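Local coordinates for beta-ketoacyl synthase (Pseudomonas aeruginosa, PDB 4CW4), which condenses acetyl-CoA with malonyl-ACP to give acetoacetyl-ACP, the primer of fatty acid synthesis, and works as a homodimer, at residues Ser352-Glu357 and Pro500-Ile505; Val436-Ser441 and Trp466-Val471. One frame throughout, in Å; residues are numbered along the deposited sequence.

Interaction 1: residues Ser352-Glu357 and Pro500-Ile505; sequences SRPFGE and PGIKTI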
ATOM      1  N   SER A 352       0.258  15.554  23.103  1.00  9.97           N
ATOM      2  CA  SER A 352      -0.450  15.911  21.878  1.00  9.87           C
ATOM      3  C   SER A 352      -1.403  17.081  22.132  1.00  8.97           C
ATOM      4  O   SER A 352      -2.422  16.944  22.822  1.00  9.88           O
ATOM      5  CB  SER A 352      -1.194  14.703  21.336  1.00  9.68           C
ATOM      6  OG  SER A 352      -1.696  14.981  20.040  1.00 10.00           O
ATOM      7  N   ARG A 353      -1.031  18.227  21.560  1.00  9.30           N
ATOM      8  CA  ARG A 353      -1.645  19.531  21.824  1.00 10.06           C
ATOM      9  C   ARG A 353      -2.062  20.229  20.518  1.00  9.75           C
ATOM     10  O   ARG A 353      -1.486  21.255  20.147  1.00 10.20           O
ATOM     11  CB  ARG A 353      -0.618  20.414  22.563  1.00 10.62           C
ATOM     12  CG  ARG A 353      -0.357  19.979  23.996  1.00 10.98           C
ATOM     13  CD  ARG A 353       1.011  20.485  24.482  1.00 12.44           C
ATOM     14  NE  ARG A 353       1.318  20.209  25.886  1.00 13.08           N
ATOM     15  CZ  ARG A 353       1.161  21.069  26.890  1.00 14.09           C
ATOM     16  NH1 ARG A 353       0.645  22.281  26.678  1.00 14.78           N
ATOM     17  NH2 ARG A 353       1.519  20.712  28.122  1.00 15.31           N
ATOM     18  N   PRO A 354      -2.975  19.615  19.755  1.00  9.70           N
ATOM     19  CA  PRO A 354      -3.423  20.236  18.496  1.00  9.94           C
ATOM     20  C   PRO A 354      -3.847  21.695  18.697  1.00 10.00           C
ATOM     21  O   PRO A 354      -4.589  21.983  19.616  1.00 10.07           O
ATOM     22  CB  PRO A 354      -4.627  19.375  18.089  1.00  9.64           C
ATOM     23  CG  PRO A 354      -4.440  18.075  18.803  1.00 10.70           C
ATOM     24  CD  PRO A 354      -3.775  18.439  20.112  1.00 10.19           C
ATOM     25  N   PHE A 355      -3.351  22.578  17.837  1.00 10.37           N
ATOM     26  CA  PHE A 355      -3.700  24.001  17.825  1.00 10.21           C
ATOM     27  C   PHE A 355      -3.223  24.804  19.031  1.00 11.50           C
ATOM     28  O   PHE A 355      -3.481  25.995  19.093  1.00 11.56           O
ATOM     29  CB  PHE A 355      -5.196  24.196  17.556  1.00 10.08           C
ATOM     30  CG  PHE A 355      -5.611  23.626  16.228  1.00 10.19           C
ATOM     31  CD1 PHE A 355      -5.212  24.221  15.043  1.00 11.13           C
ATOM     32  CD2 PHE A 355      -6.333  22.460  16.173  1.00 11.06           C
ATOM     33  CE1 PHE A 355      -5.530  23.651  13.829  1.00 10.88           C
ATOM     34  CE2 PHE A 355      -6.678  21.895  14.964  1.00 11.71           C
ATOM     35  CZ  PHE A 355      -6.287  22.498  13.785  1.00 11.34           C
ATOM     36  N   GLY A 356      -2.489  24.164  19.948  1.00 10.81           N
ATOM     37  CA  GLY A 356      -1.863  24.859  21.048  1.00 11.24           C
ATOM     38  C   GLY A 356      -0.386  25.052  20.817  1.00 12.11           C
ATOM     39  O   GLY A 356       0.122  24.684  19.771  1.00 12.64           O
ATOM     40  N   GLU A 357       0.299  25.654  21.783  1.00 12.83           N
ATOM     41  CA  GLU A 357       1.754  25.531  21.827  1.00 14.00           C
ATOM     42  C   GLU A 357       2.071  24.033  21.731  1.00 12.94           C
ATOM     43  O   GLU A 357       1.520  23.219  22.474  1.00 13.09           O
ATOM     44  CB  GLU A 357       2.337  26.141  23.098  1.00 16.74           C
ATOM     45  CG  GLU A 357       2.049  27.628  23.260  1.00 21.39           C
ATOM     46  CD  GLU A 357       2.675  28.470  22.168  1.00 25.70           C
ATOM     47  OE1 GLU A 357       3.800  28.144  21.736  1.00 26.67           O
ATOM     48  OE2 GLU A 357       2.031  29.454  21.734  1.00 29.35           O
ATOM     49  N   PRO A 500     -16.047  16.956  21.334  1.00 11.70           N
ATOM     50  CA  PRO A 500     -14.962  16.851  22.320  1.00 11.36           C
ATOM     51  C   PRO A 500     -14.023  18.050  22.263  1.00 11.92           C
ATOM     52  O   PRO A 500     -13.672  18.509  21.182  1.00 13.26           O
ATOM     53  CB  PRO A 500     -14.234  15.566  21.924  1.00 11.40           C
ATOM     54  CG  PRO A 500     -15.206  14.820  21.096  1.00 11.46           C
ATOM     55  CD  PRO A 500     -16.001  15.853  20.374  1.00 11.17           C
ATOM     56  N   GLY A 501     -13.657  18.575  23.425  1.00 12.03           N
ATOM     57  CA  GLY A 501     -12.690  19.654  23.484  1.00 11.71           C
ATOM     58  C   GLY A 501     -11.276  19.165  23.213  1.00 11.19           C
ATOM     59  O   GLY A 501     -11.001  17.973  23.217  1.00 11.58           O
ATOM     60  N   ILE A 502     -10.370  20.109  22.995  1.00 11.18           N
ATOM     61  CA  ILE A 502      -8.933  19.811  22.922  1.00 11.46           C
ATOM     62  C   ILE A 502      -8.406  20.058  24.337  1.00 11.94           C
ATOM     63  O   ILE A 502      -7.931  21.149  24.670  1.00 13.30           O
ATOM     64  CB  ILE A 502      -8.204  20.676  21.880  1.00 11.30           C
ATOM     65  CG1 ILE A 502      -8.948  20.623  20.533  1.00 11.88           C
ATOM     66  CG2 ILE A 502      -6.759  20.195  21.752  1.00 11.60           C
ATOM     67  CD1 ILE A 502      -8.309  21.444  19.432  1.00 12.38           C
ATOM     68  N   LYS A 503      -8.530  19.052  25.194  1.00 11.50           N
ATOM     69  CA  LYS A 503      -8.354  19.284  26.634  1.00 12.59           C
ATOM     70  C   LYS A 503      -6.906  19.414  27.053  1.00 12.66           C
ATOM     71  O   LYS A 503      -6.618  19.860  28.160  1.00 13.59           O
ATOM     72  CB  LYS A 503      -9.047  18.183  27.438  1.00 14.05           C
ATOM     73  CG  LYS A 503     -10.527  18.192  27.236  1.00 16.74           C
ATOM     74  CD  LYS A 503     -11.232  17.118  28.039  1.00 19.00           C
ATOM     75  CE  LYS A 503     -12.675  17.143  27.682  1.00 19.95           C
ATOM     76  NZ  LYS A 503     -13.202  15.787  27.519  1.00 18.53           N
ATOM     77  N   THR A 504      -5.994  19.026  26.169  1.00 11.56           N
ATOM     78  CA  THR A 504      -4.578  19.073  26.467  1.00 11.85           C
ATOM     79  C   THR A 504      -3.958  20.462  26.332  1.00 12.03           C
ATOM     80  O   THR A 504      -2.832  20.675  26.782  1.00 12.68           O
ATOM     81  CB  THR A 504      -3.823  18.145  25.537  1.00 11.28           C
ATOM     82  OG1 THR A 504      -4.162  18.493  24.188  1.00 11.08           O
ATOM     83  CG2 THR A 504      -4.186  16.693  25.793  1.00 11.99           C
ATOM     84  N   ILE A 505      -4.672  21.407  25.716  1.00 11.97           N
ATOM     85  CA  ILE A 505      -4.138  22.762  25.526  1.00 12.33           C
ATOM     86  C   ILE A 505      -4.753  23.739  26.511  1.00 14.25           C
ATOM     87  O   ILE A 505      -5.882  23.551  26.977  1.00 14.23           O
ATOM     88  CB  ILE A 505      -4.284  23.269  24.054  1.00 11.68           C
ATOM     89  CG1 ILE A 505      -5.732  23.604  23.707  1.00 12.11           C
ATOM     90  CG2 ILE A 505      -3.705  22.225  23.092  1.00 11.67           C
ATOM     91  CD1 ILE A 505      -5.879  24.252  22.335  1.00 13.88           C
TER
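Two beta turns pack against each other here, a type II turn from R353 to G356 and a type I turn from I502 to I505. In the tight part the methyls of I502 and I505 both pack against the carbonyl oxygen of P354: I502 CG2 lies 3.5 Å from P354 O, and I505 CG2 lies 3.6 Å from the same atom. I505 takes the crowded first torsion (chi1 72°), with CG1 between the backbone N and the carbonyl carbon; this turns CG2 toward the turn, where it meets R353 CB at 3.6 Å and also G356 CA. At position 356 a side chain would run into that methyl, which is why glycine suits the place. I502 crosses P354 obliquely, its CG2 3.8 Å from P354 CD, while its CD1 reaches CD2 at the edge of the F355 ring, 3.9 Å away. The buried R353 chain runs extended past T504, whose carbonyl oxygen stands over the rim of one guanidinium face.

One hydrogen bond joins the segments. T504 OG1, set between the backbone N and the carbonyl carbon (chi1 54°), donates to S352 O over 2.7 Å, in the carbonyl plane and on a lone pair. Threonine suits the spot because OG1 makes this bond while the side chain also touches A473.

Toward partly exposed T504 and K503 the contact loosens. K503 turns away to form salt bridges with E36 and D523, and E357, an exposed residue, turns its side-chain end from the other segment.

The two loops of the ketosynthase domain meet near the active site, the F355 side chain about 7 Å from that of H439, a predicted active-site residue. One loop joins helix 334-341 to strand 366-374, the other helix 482-496 to strand 517-519. Helix 472-475 packs on P354, I502 and T504 through A473, and helix 444-461 borders F355.

Interaction 2: residues Val436-Ser441 and Trp466-Val471; sequences VHAHGS and WPVTAV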
ATOM      1  N   VAL A 436     -15.826  20.277  11.989  1.00 10.66           N
ATOM      2  CA  VAL A 436     -14.633  19.745  11.355  1.00 10.21           C
ATOM      3  C   VAL A 436     -13.866  18.886  12.346  1.00 10.64           C
ATOM      4  O   VAL A 436     -13.554  19.303  13.464  1.00 10.73           O
ATOM      5  CB  VAL A 436     -13.697  20.878  10.874  1.00 11.27           C
ATOM      6  CG1 VAL A 436     -12.413  20.300  10.243  1.00 11.09           C
ATOM      7  CG2 VAL A 436     -14.405  21.814   9.904  1.00 12.39           C
ATOM      8  N   HIS A 437     -13.586  17.661  11.937  1.00 10.18           N
ATOM      9  CA  HIS A 437     -12.585  16.831  12.590  1.00  9.70           C
ATOM     10  C   HIS A 437     -11.258  17.185  11.950  1.00  8.78           C
ATOM     11  O   HIS A 437     -10.897  16.677  10.877  1.00  9.39           O
ATOM     12  CB  HIS A 437     -12.918  15.341  12.457  1.00 10.41           C
ATOM     13  CG  HIS A 437     -13.379  14.746  13.745  1.00  9.95           C
ATOM     14  ND1 HIS A 437     -12.493  14.350  14.717  1.00 10.06           N
ATOM     15  CD2 HIS A 437     -14.624  14.559  14.258  1.00 10.14           C
ATOM     16  CE1 HIS A 437     -13.168  13.934  15.775  1.00 10.11           C
ATOM     17  NE2 HIS A 437     -14.463  14.045  15.518  1.00 10.85           N
ATOM     18  N   ALA A 438     -10.543  18.090  12.610  1.00  9.13           N
ATOM     19  CA  ALA A 438      -9.297  18.590  12.088  1.00  9.34           C
ATOM     20  C   ALA A 438      -8.249  17.511  12.117  1.00  9.41           C
ATOM     21  O   ALA A 438      -8.237  16.658  12.993  1.00 10.10           O
ATOM     22  CB  ALA A 438      -8.813  19.765  12.896  1.00 10.11           C
ATOM     23  N   HIS A 439      -7.351  17.593  11.158  1.00  9.51           N
ATOM     24  CA  HIS A 439      -6.188  16.732  11.129  1.00  9.76           C
ATOM     25  C   HIS A 439      -5.458  16.879  12.463  1.00  9.94           C
ATOM     26  O   HIS A 439      -5.151  15.892  13.113  1.00 10.14           O
ATOM     27  CB  HIS A 439      -5.283  17.099   9.966  1.00 10.02           C
ATOM     28  CG  HIS A 439      -4.059  16.256   9.883  1.00  9.89           C
ATOM     29  ND1 HIS A 439      -4.114  14.891   9.691  1.00 11.17           N
ATOM     30  CD2 HIS A 439      -2.744  16.574   9.978  1.00 10.39           C
ATOM     31  CE1 HIS A 439      -2.883  14.408   9.651  1.00 11.70           C
ATOM     32  NE2 HIS A 439      -2.036  15.405   9.845  1.00 10.94           N
ATOM     33  N   GLY A 440      -5.199  18.121  12.862  1.00  8.90           N
ATOM     34  CA  GLY A 440      -4.790  18.440  14.227  1.00  7.79           C
ATOM     35  C   GLY A 440      -3.698  17.539  14.761  1.00  9.79           C
ATOM     36  O   GLY A 440      -3.889  16.872  15.771  1.00  9.97           O
ATOM     37  N   SER A 441      -2.551  17.542  14.100  1.00  9.54           N
ATOM     38  CA  SER A 441      -1.498  16.575  14.393  1.00  9.00           C
ATOM     39  C   SER A 441      -0.569  17.009  15.519  1.00  9.02           C
ATOM     40  O   SER A 441       0.270  16.224  15.933  1.00 10.10           O
ATOM     41  CB  SER A 441      -0.677  16.323  13.126  1.00 10.83           C
ATOM     42  OG  SER A 441      -0.279  17.553  12.564  1.00 12.19           O
ATOM     43  N   TRP A 466     -17.035  28.059  13.165  1.00 12.86           N
ATOM     44  CA  TRP A 466     -17.056  26.678  12.667  1.00 12.83           C
ATOM     45  C   TRP A 466     -16.439  25.782  13.722  1.00 12.58           C
ATOM     46  O   TRP A 466     -15.256  25.916  14.021  1.00 13.37           O
ATOM     47  CB  TRP A 466     -16.247  26.556  11.390  1.00 12.50           C
ATOM     48  CG  TRP A 466     -16.647  25.471  10.416  1.00 12.28           C
ATOM     49  CD1 TRP A 466     -17.743  24.673  10.455  1.00 12.29           C
ATOM     50  CD2 TRP A 466     -15.927  25.115   9.236  1.00 12.17           C
ATOM     51  NE1 TRP A 466     -17.753  23.827   9.365  1.00 12.20           N
ATOM     52  CE2 TRP A 466     -16.647  24.088   8.597  1.00 12.65           C
ATOM     53  CE3 TRP A 466     -14.742  25.575   8.662  1.00 12.53           C
ATOM     54  CZ2 TRP A 466     -16.220  23.509   7.396  1.00 13.36           C
ATOM     55  CZ3 TRP A 466     -14.313  25.002   7.477  1.00 12.68           C
ATOM     56  CH2 TRP A 466     -15.061  23.983   6.848  1.00 12.76           C
ATOM     57  N   PRO A 467     -17.226  24.869  14.294  1.00 12.18           N
ATOM     58  CA  PRO A 467     -16.653  24.089  15.392  1.00 11.97           C
ATOM     59  C   PRO A 467     -15.607  23.099  14.905  1.00 11.41           C
ATOM     60  O   PRO A 467     -15.811  22.374  13.911  1.00 11.61           O
ATOM     61  CB  PRO A 467     -17.865  23.370  16.001  1.00 13.12           C
ATOM     62  CG  PRO A 467     -19.051  24.162  15.517  1.00 12.28           C
ATOM     63  CD  PRO A 467     -18.677  24.645  14.159  1.00 12.43           C
ATOM     64  N   VAL A 468     -14.493  23.079  15.635  1.00 10.99           N
ATOM     65  CA  VAL A 468     -13.346  22.233  15.328  1.00 11.02           C
ATOM     66  C   VAL A 468     -12.998  21.344  16.522  1.00 10.91           C
ATOM     67  O   VAL A 468     -12.939  21.804  17.664  1.00 12.11           O
ATOM     68  CB  VAL A 468     -12.106  23.101  14.958  1.00 12.13           C
ATOM     69  CG1 VAL A 468     -10.858  22.247  14.756  1.00 12.86           C
ATOM     70  CG2 VAL A 468     -12.376  23.950  13.732  1.00 12.85           C
ATOM     71  N   THR A 469     -12.751  20.068  16.249  1.00 10.04           N
ATOM     72  CA  THR A 469     -12.299  19.121  17.253  1.00 10.26           C
ATOM     73  C   THR A 469     -11.083  18.369  16.695  1.00  9.81           C
ATOM     74  O   THR A 469     -10.856  18.372  15.489  1.00 10.78           O
ATOM     75  CB  THR A 469     -13.449  18.181  17.670  1.00 11.85           C
ATOM     76  OG1 THR A 469     -13.055  17.361  18.787  1.00 11.88           O
ATOM     77  CG2 THR A 469     -13.920  17.307  16.515  1.00 11.60           C
ATOM     78  N   ALA A 470     -10.283  17.774  17.583  1.00 10.12           N
ATOM     79  CA  ALA A 470      -9.011  17.155  17.195  1.00 10.06           C
ATOM     80  C   ALA A 470      -8.747  15.872  17.987  1.00  9.73           C
ATOM     81  O   ALA A 470      -8.276  15.900  19.111  1.00  9.88           O
ATOM     82  CB  ALA A 470      -7.873  18.148  17.373  1.00 10.50           C
ATOM     83  N   VAL A 471      -9.096  14.744  17.381  1.00  8.94           N
ATOM     84  CA  VAL A 471      -9.082  13.474  18.089  1.00  8.51           C
ATOM     85  C   VAL A 471      -7.661  13.081  18.524  1.00  8.72           C
ATOM     86  O   VAL A 471      -7.496  12.354  19.503  1.00  8.92           O
ATOM     87  CB  VAL A 471      -9.713  12.352  17.234  1.00  9.64           C
ATOM     88  CG1 VAL A 471      -8.738  11.898  16.136  1.00 10.66           C
ATOM     89  CG2 VAL A 471     -10.167  11.186  18.108  1.00  9.28           C
TER
HETATM   90  O   HOH W   1      -9.793  15.031  14.589  1.00  9.47           O
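Strands 434-437 and 466-469 run parallel, tied by three backbone bonds. V436 N donates to P467 O at 2.8 Å and T469 N returns to V436 O at 3.0 Å, both nearly straight; A438 N closes the ladder on T469 O at 2.9 Å, more bent (150° at the hydrogen).

Methyl groups then sit over flat rings. V436 CG2 stands 3.5 Å from the centroid of the six-membered ring of W466, a CH-pi contact. On the face carrying H437 and T469, T469 OG1 is anti to the backbone N (chi1 -172°) and bonds P500 O, which leaves CG2 in the crowded position, over the centre of the H437 imidazole. Threonine thus serves ring and carbonyl together.

Further out, one water in the plane of that imidazole bridges ND1 of H437, 2.8 Å away, to A438 O and V471 N. S434 OG bonds W466 NE1. The chain leaves strand 434-437 into H439, a predicted active-site histidine; G440 has positive phi and lies close to A470 CB, both suited to glycine, and E450 receives both their N-H groups.

In this thiolase-like fold helix 444-461 connects the strands as a beta-alpha-beta unit; strands 532-539 and 517-519 flank the pair, and helix 482-496 packs on H437.

How the interactions relate
Interaction 2 lies nested in the chain loop that interaction 1 closes, and their centres are about 10 Å apart. They touch directly: P354 CB packs 3.5 Å from A470 CB, P354 CG lies 3.3 Å from G440 O, and F355 CE2 lies 3.7 Å from A438 CB. P354 and F355 thus rest on A470 and A438, at the end of the strand pair, just where the chain leads into the predicted active-site residue H439. The side chain of S352 in interaction 1 is about 7 Å from that of the second predicted histidine, H477. G440 of interaction 2 lies about 11 Å from the side chain of C286, the inferred active-site cysteine.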